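Local coordinates for GH5 (Bacteroidetes bacterium AC2a, PDB 4YHE), which is a glycoside hydrolase family 5 cellulase with a beta/alpha-barrel fold that probably hydrolyses beta-glucosidic bonds in cellulose and related glucans, at residues E86-A91 against K148-D153; A124-E129 against G179-R184. One frame throughout, in Å; residues are numbered along the deposited sequence.

Contact 1 (E86-A91 against K148-D153)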
loop_
_atom_site.group_PDB
_atom_site.type_symbol
_atom_site.label_atom_id
_atom_site.label_comp_id
_atom_site.label_asym_id
_atom_site.label_seq_id
_atom_site.Cartn_x
_atom_site.Cartn_y
_atom_site.Cartn_z
ATOM N N GLU A 86 0.932 17.453 -9.879
ATOM C CA GLU A 86 -0.449 17.970 -9.907
ATOM C C GLU A 86 -1.407 17.146 -9.062
ATOM O O GLU A 86 -2.209 17.691 -8.288
ATOM C CB GLU A 86 -0.980 18.052 -11.353
ATOM C CG GLU A 86 -0.487 19.272 -12.123
ATOM C CD GLU A 86 -1.577 20.335 -12.378
ATOM O OE1 GLU A 86 -2.733 19.993 -12.768
ATOM O OE2 GLU A 86 -1.256 21.535 -12.215
ATOM N N LEU A 87 -1.320 15.827 -9.194
ATOM C CA LEU A 87 -2.196 14.931 -8.405
ATOM C C LEU A 87 -1.984 15.086 -6.895
ATOM O O LEU A 87 -2.953 15.180 -6.118
ATOM C CB LEU A 87 -1.931 13.485 -8.808
ATOM C CG LEU A 87 -2.369 13.126 -10.229
ATOM C CD1 LEU A 87 -1.734 11.813 -10.621
ATOM C CD2 LEU A 87 -3.884 13.068 -10.299
ATOM N N VAL A 88 -0.709 15.116 -6.507
ATOM C CA VAL A 88 -0.305 15.310 -5.124
ATOM C C VAL A 88 -0.957 16.577 -4.574
ATOM O O VAL A 88 -1.513 16.597 -3.475
ATOM C CB VAL A 88 1.243 15.391 -5.056
ATOM C CG1 VAL A 88 1.749 16.039 -3.792
ATOM C CG2 VAL A 88 1.844 14.008 -5.189
ATOM N N HIS A 89 -0.913 17.643 -5.366
ATOM C CA HIS A 89 -1.455 18.928 -4.893
ATOM C C HIS A 89 -2.965 19.039 -4.946
ATOM O O HIS A 89 -3.555 19.738 -4.107
ATOM C CB HIS A 89 -0.689 20.084 -5.563
ATOM C CG HIS A 89 0.693 20.247 -5.019
ATOM N ND1 HIS A 89 1.814 19.725 -5.636
ATOM C CD2 HIS A 89 1.129 20.806 -3.860
ATOM C CE1 HIS A 89 2.877 19.996 -4.902
ATOM N NE2 HIS A 89 2.486 20.646 -3.819
ATOM N N MET A 90 -3.632 18.295 -5.846
ATOM C CA MET A 90 -5.097 18.143 -5.751
ATOM C C MET A 90 -5.499 17.455 -4.446
ATOM O O MET A 90 -6.433 17.882 -3.748
ATOM C CB MET A 90 -5.666 17.330 -6.919
ATOM C CG MET A 90 -5.490 17.928 -8.307
ATOM S SD MET A 90 -6.070 16.766 -9.559
ATOM C CE MET A 90 -5.851 17.680 -11.086
ATOM N N ALA A 91 -4.797 16.361 -4.132
ATOM C CA ALA A 91 -5.013 15.636 -2.886
ATOM C C ALA A 91 -4.834 16.550 -1.655
ATOM O O ALA A 91 -5.654 16.517 -0.728
ATOM C CB ALA A 91 -4.050 14.461 -2.803
ATOM N N LYS A 148 13.643 16.500 -4.939
ATOM C CA LYS A 148 13.897 17.897 -5.335
ATOM C C LYS A 148 12.644 18.599 -5.828
ATOM O O LYS A 148 12.439 19.758 -5.507
ATOM C CB LYS A 148 15.003 17.983 -6.364
ATOM C CG LYS A 148 16.363 17.877 -5.700
ATOM C CD LYS A 148 17.477 17.774 -6.728
ATOM C CE LYS A 148 18.806 17.448 -6.059
ATOM N NZ LYS A 148 19.726 16.893 -7.082
ATOM N N ARG A 149 11.767 17.893 -6.540
ATOM C CA ARG A 149 10.499 18.490 -6.971
ATOM C C ARG A 149 9.638 18.895 -5.777
ATOM O O ARG A 149 8.964 19.943 -5.794
ATOM C CB ARG A 149 9.737 17.501 -7.865
ATOM C CG ARG A 149 8.521 18.076 -8.528
ATOM C CD ARG A 149 8.936 19.033 -9.647
ATOM N NE ARG A 149 7.751 19.278 -10.389
ATOM C CZ ARG A 149 7.544 19.087 -11.673
ATOM N NH1 ARG A 149 8.487 18.714 -12.534
ATOM N NH2 ARG A 149 6.334 19.344 -12.084
ATOM N N PHE A 150 9.653 18.067 -4.732
ATOM C CA PHE A 150 8.716 18.203 -3.609
ATOM C C PHE A 150 9.358 18.786 -2.339
ATOM O O PHE A 150 8.801 18.716 -1.246
ATOM C CB PHE A 150 8.056 16.827 -3.335
ATOM C CG PHE A 150 7.187 16.343 -4.469
ATOM C CD1 PHE A 150 6.034 17.019 -4.790
ATOM C CD2 PHE A 150 7.540 15.226 -5.226
ATOM C CE1 PHE A 150 5.243 16.615 -5.836
ATOM C CE2 PHE A 150 6.749 14.809 -6.269
ATOM C CZ PHE A 150 5.608 15.504 -6.592
ATOM N N ALA A 151 10.514 19.405 -2.509
ATOM C CA ALA A 151 11.308 19.919 -1.396
ATOM C C ALA A 151 10.587 20.969 -0.556
ATOM O O ALA A 151 10.885 21.116 0.632
ATOM C CB ALA A 151 12.631 20.465 -1.924
ATOM N N ASN A 152 9.602 21.657 -1.135
ATOM C CA ASN A 152 8.820 22.642 -0.392
ATOM C C ASN A 152 7.528 22.102 0.183
ATOM O O ASN A 152 6.764 22.848 0.804
ATOM C CB ASN A 152 8.506 23.839 -1.292
ATOM C CG ASN A 152 9.760 24.514 -1.831
ATOM O OD1 ASN A 152 10.820 24.549 -1.179
ATOM N ND2 ASN A 152 9.647 25.057 -3.027
ATOM N N ASP A 153 7.262 20.807 -0.014
ATOM C CA ASP A 153 6.050 20.197 0.520
ATOM C C ASP A 153 6.352 19.429 1.812
ATOM O O ASP A 153 7.245 18.572 1.852
ATOM C CB ASP A 153 5.424 19.284 -0.547
ATOM C CG ASP A 153 5.045 20.049 -1.791
ATOM O OD1 ASP A 153 4.174 20.923 -1.674
ATOM O OD2 ASP A 153 5.605 19.794 -2.867
#
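H89 reaches across to D153 and ties helix 78-93 to the turn that follows helix 129-149, another outer helix of a (beta/alpha)8 TIM barrel. The link is a histidine-carboxylate hydrogen bond: H89 NE2 donates to D153 OD1 over 2.7 Å, with an N-H...O angle of 160°. D153 OD1 lies close to the imidazole plane, yet the donor comes in from above the carboxylate, whose plane is turned 55° from the ring. The other imidazole nitrogen, ND1, is tied to the backbone O of D85 one turn earlier in the same helix. With both nitrogens facing acceptors, the ring is held in its rotation and may well carry a positive charge, which the carboxylate would offset. An alanine in place of D153 would probably leave NE2 without this acceptor, and the ring without its charged mate. The carboxylate gets its position from a type I turn running from F150 to D153, closed by D153 N bonding to F150 O at 2.9 Å.

On the side of this link facing strand 97-101 lies apolar packing. F150, just past the helical residues, sends its ring toward helix 78-93, where CE1 meets H89 CE1 at 4.2 Å, the imidazole carbon lying at the phenyl edge. R149 CG sits over the centre of one phenyl face. The large flat side chain suits a place wedged between helices and strand 97-101, where it and V88 both touch I100. V88, whose branched chain fills such a buried spot well, has CG1 anti to its own backbone nitrogen (chi1 161°), which carries this methyl over the rim of one H89 ring face and to within 4.1 Å of F150 CE1.

Contact 2 (A124-E129 against G179-R184)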
loop_
_atom_site.group_PDB
_atom_site.type_symbol
_atom_site.label_atom_id
_atom_site.label_comp_id
_atom_site.label_asym_id
_atom_site.label_seq_id
_atom_site.Cartn_x
_atom_site.Cartn_y
_atom_site.Cartn_z
ATOM N N ALA A 124 18.092 -10.487 -10.341
ATOM C CA ALA A 124 19.254 -9.983 -11.091
ATOM C C ALA A 124 20.288 -9.309 -10.195
ATOM O O ALA A 124 21.504 -9.476 -10.381
ATOM C CB ALA A 124 18.811 -9.036 -12.197
ATOM N N ALA A 125 19.811 -8.581 -9.187
ATOM C CA ALA A 125 20.683 -7.937 -8.209
ATOM C C ALA A 125 21.393 -8.904 -7.254
ATOM O O ALA A 125 22.539 -8.662 -6.842
ATOM C CB ALA A 125 19.862 -6.952 -7.379
ATOM N N VAL A 126 20.689 -9.950 -6.849
ATOM C CA VAL A 126 21.265 -10.988 -5.996
ATOM C C VAL A 126 22.314 -11.823 -6.756
ATOM O O VAL A 126 23.328 -12.208 -6.192
ATOM C CB VAL A 126 20.162 -11.903 -5.444
ATOM C CG1 VAL A 126 20.735 -13.199 -4.870
ATOM C CG2 VAL A 126 19.337 -11.128 -4.410
ATOM N N ALA A 127 22.051 -12.097 -8.023
ATOM C CA ALA A 127 23.008 -12.838 -8.871
ATOM C C ALA A 127 24.273 -12.043 -9.223
ATOM O O ALA A 127 25.306 -12.635 -9.518
ATOM C CB ALA A 127 22.324 -13.284 -10.144
ATOM N N SER A 128 24.191 -10.711 -9.220
ATOM C CA SER A 128 25.315 -9.867 -9.608
ATOM C C SER A 128 25.417 -8.584 -8.797
ATOM O O SER A 128 24.542 -7.720 -8.880
ATOM C CB SER A 128 25.195 -9.494 -11.089
ATOM O OG SER A 128 26.168 -8.519 -11.431
ATOM N N GLU A 129 26.526 -8.409 -8.085
ATOM C CA GLU A 129 26.726 -7.193 -7.316
ATOM C C GLU A 129 26.904 -5.975 -8.224
ATOM O O GLU A 129 26.548 -4.851 -7.842
ATOM C CB GLU A 129 27.902 -7.343 -6.348
ATOM C CG GLU A 129 28.247 -6.092 -5.545
ATOM C CD GLU A 129 27.153 -5.650 -4.579
ATOM O OE1 GLU A 129 26.191 -6.419 -4.316
ATOM O OE2 GLU A 129 27.267 -4.517 -4.070
ATOM N N GLY A 179 19.785 -18.300 2.223
ATOM C CA GLY A 179 20.573 -17.697 3.285
ATOM C C GLY A 179 20.320 -16.210 3.494
ATOM O O GLY A 179 21.230 -15.462 3.884
ATOM N N GLY A 180 19.089 -15.769 3.226
ATOM C CA GLY A 180 18.706 -14.368 3.408
ATOM C C GLY A 180 19.306 -13.400 2.406
ATOM O O GLY A 180 19.320 -12.210 2.645
ATOM N N ALA A 181 19.782 -13.883 1.254
ATOM C CA ALA A 181 20.376 -13.003 0.286
ATOM C C ALA A 181 19.362 -11.997 -0.285
ATOM O O ALA A 181 19.657 -10.800 -0.367
ATOM C CB ALA A 181 21.034 -13.826 -0.840
ATOM N N GLN A 182 18.168 -12.464 -0.655
ATOM C CA GLN A 182 17.137 -11.549 -1.172
ATOM C C GLN A 182 16.719 -10.524 -0.115
ATOM O O GLN A 182 16.593 -9.314 -0.421
ATOM C CB GLN A 182 15.921 -12.299 -1.700
ATOM C CG GLN A 182 16.128 -12.920 -3.077
ATOM C CD GLN A 182 14.895 -13.630 -3.546
ATOM O OE1 GLN A 182 13.804 -13.039 -3.627
ATOM N NE2 GLN A 182 15.017 -14.922 -3.785
ATOM N N TYR A 183 16.563 -10.966 1.127
ATOM C CA TYR A 183 16.181 -10.016 2.182
ATOM C C TYR A 183 17.267 -8.974 2.394
ATOM O O TYR A 183 16.981 -7.809 2.632
ATOM C CB TYR A 183 15.920 -10.711 3.505
ATOM C CG TYR A 183 14.889 -11.782 3.460
ATOM C CD1 TYR A 183 13.726 -11.628 2.737
ATOM C CD2 TYR A 183 15.089 -12.979 4.128
ATOM C CE1 TYR A 183 12.769 -12.628 2.726
ATOM C CE2 TYR A 183 14.168 -13.981 4.095
ATOM C CZ TYR A 183 13.017 -13.812 3.394
ATOM O OH TYR A 183 12.110 -14.822 3.347
ATOM N N ARG A 184 18.520 -9.383 2.302
ATOM C CA ARG A 184 19.618 -8.456 2.451
ATOM C C ARG A 184 19.621 -7.363 1.364
ATOM O O ARG A 184 19.786 -6.195 1.657
ATOM C CB ARG A 184 20.965 -9.207 2.427
ATOM C CG ARG A 184 22.173 -8.283 2.562
ATOM C CD ARG A 184 23.460 -9.037 2.912
ATOM N NE ARG A 184 23.462 -9.598 4.284
ATOM C CZ ARG A 184 23.674 -8.900 5.404
ATOM N NH1 ARG A 184 23.886 -7.585 5.356
ATOM N NH2 ARG A 184 23.673 -9.507 6.592
#
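V126 and Q182 bring their CA atoms to 6.4 Å, where the short helix 122-127 meets the first turn of helix 181-199 on the outside of the TIM barrel. At this separation V126 can reach both A181 and the stem of Q182, and a single valine does the work from its side. V126 points toward the other helix, and its two methyls divide the surface between them. CG1, anti to the valine's backbone nitrogen (chi1 165°), meets A181 CB at 4.1 Å; alanine suits this spot, offering one methyl and letting the helices come near. CG2 rests against the base of Q182, 3.9 Å from its CG, and the two side chains cross at about a right angle.

Q182 thus plays two parts: its aliphatic stem packs against the valine, while its extended chain carries the amide onward, where OE1 bonds to Y214 OH and NE2 to D167 OD2. A glutamine can serve both partners because its amide offers an acceptor and a donor, and the buried polar end is satisfied. G180 takes the N-cap position, with a positive phi (71°) that glycine adopts easily, while the carboxylate of D178, two residues earlier, accepts from Q182 N through OD2. Within the first turn, R184 N bonds to G180 O at 3.0 Å.

How the contacts relate
Helix 129-149 connects the two contacts: it starts in the segment 124-129 of contact 2 and finishes in the segment 148-153 of contact 1. Their centres are 34 Å apart, and their nearest atoms about 23 Å. Because this helix runs back against the barrel strands, contact 2 lies on the side of the strands' C-terminal ends, where family 5 enzymes keep their active site, and contact 1 on the opposite side. The centre of contact 1 lies 19 Å and that of contact 2 24 Å from the centre of the chain. Contact 1 combines a histidine-carboxylate hydrogen bond with apolar packing, whereas contact 2 is apolar packing of one valine on the first helical turn.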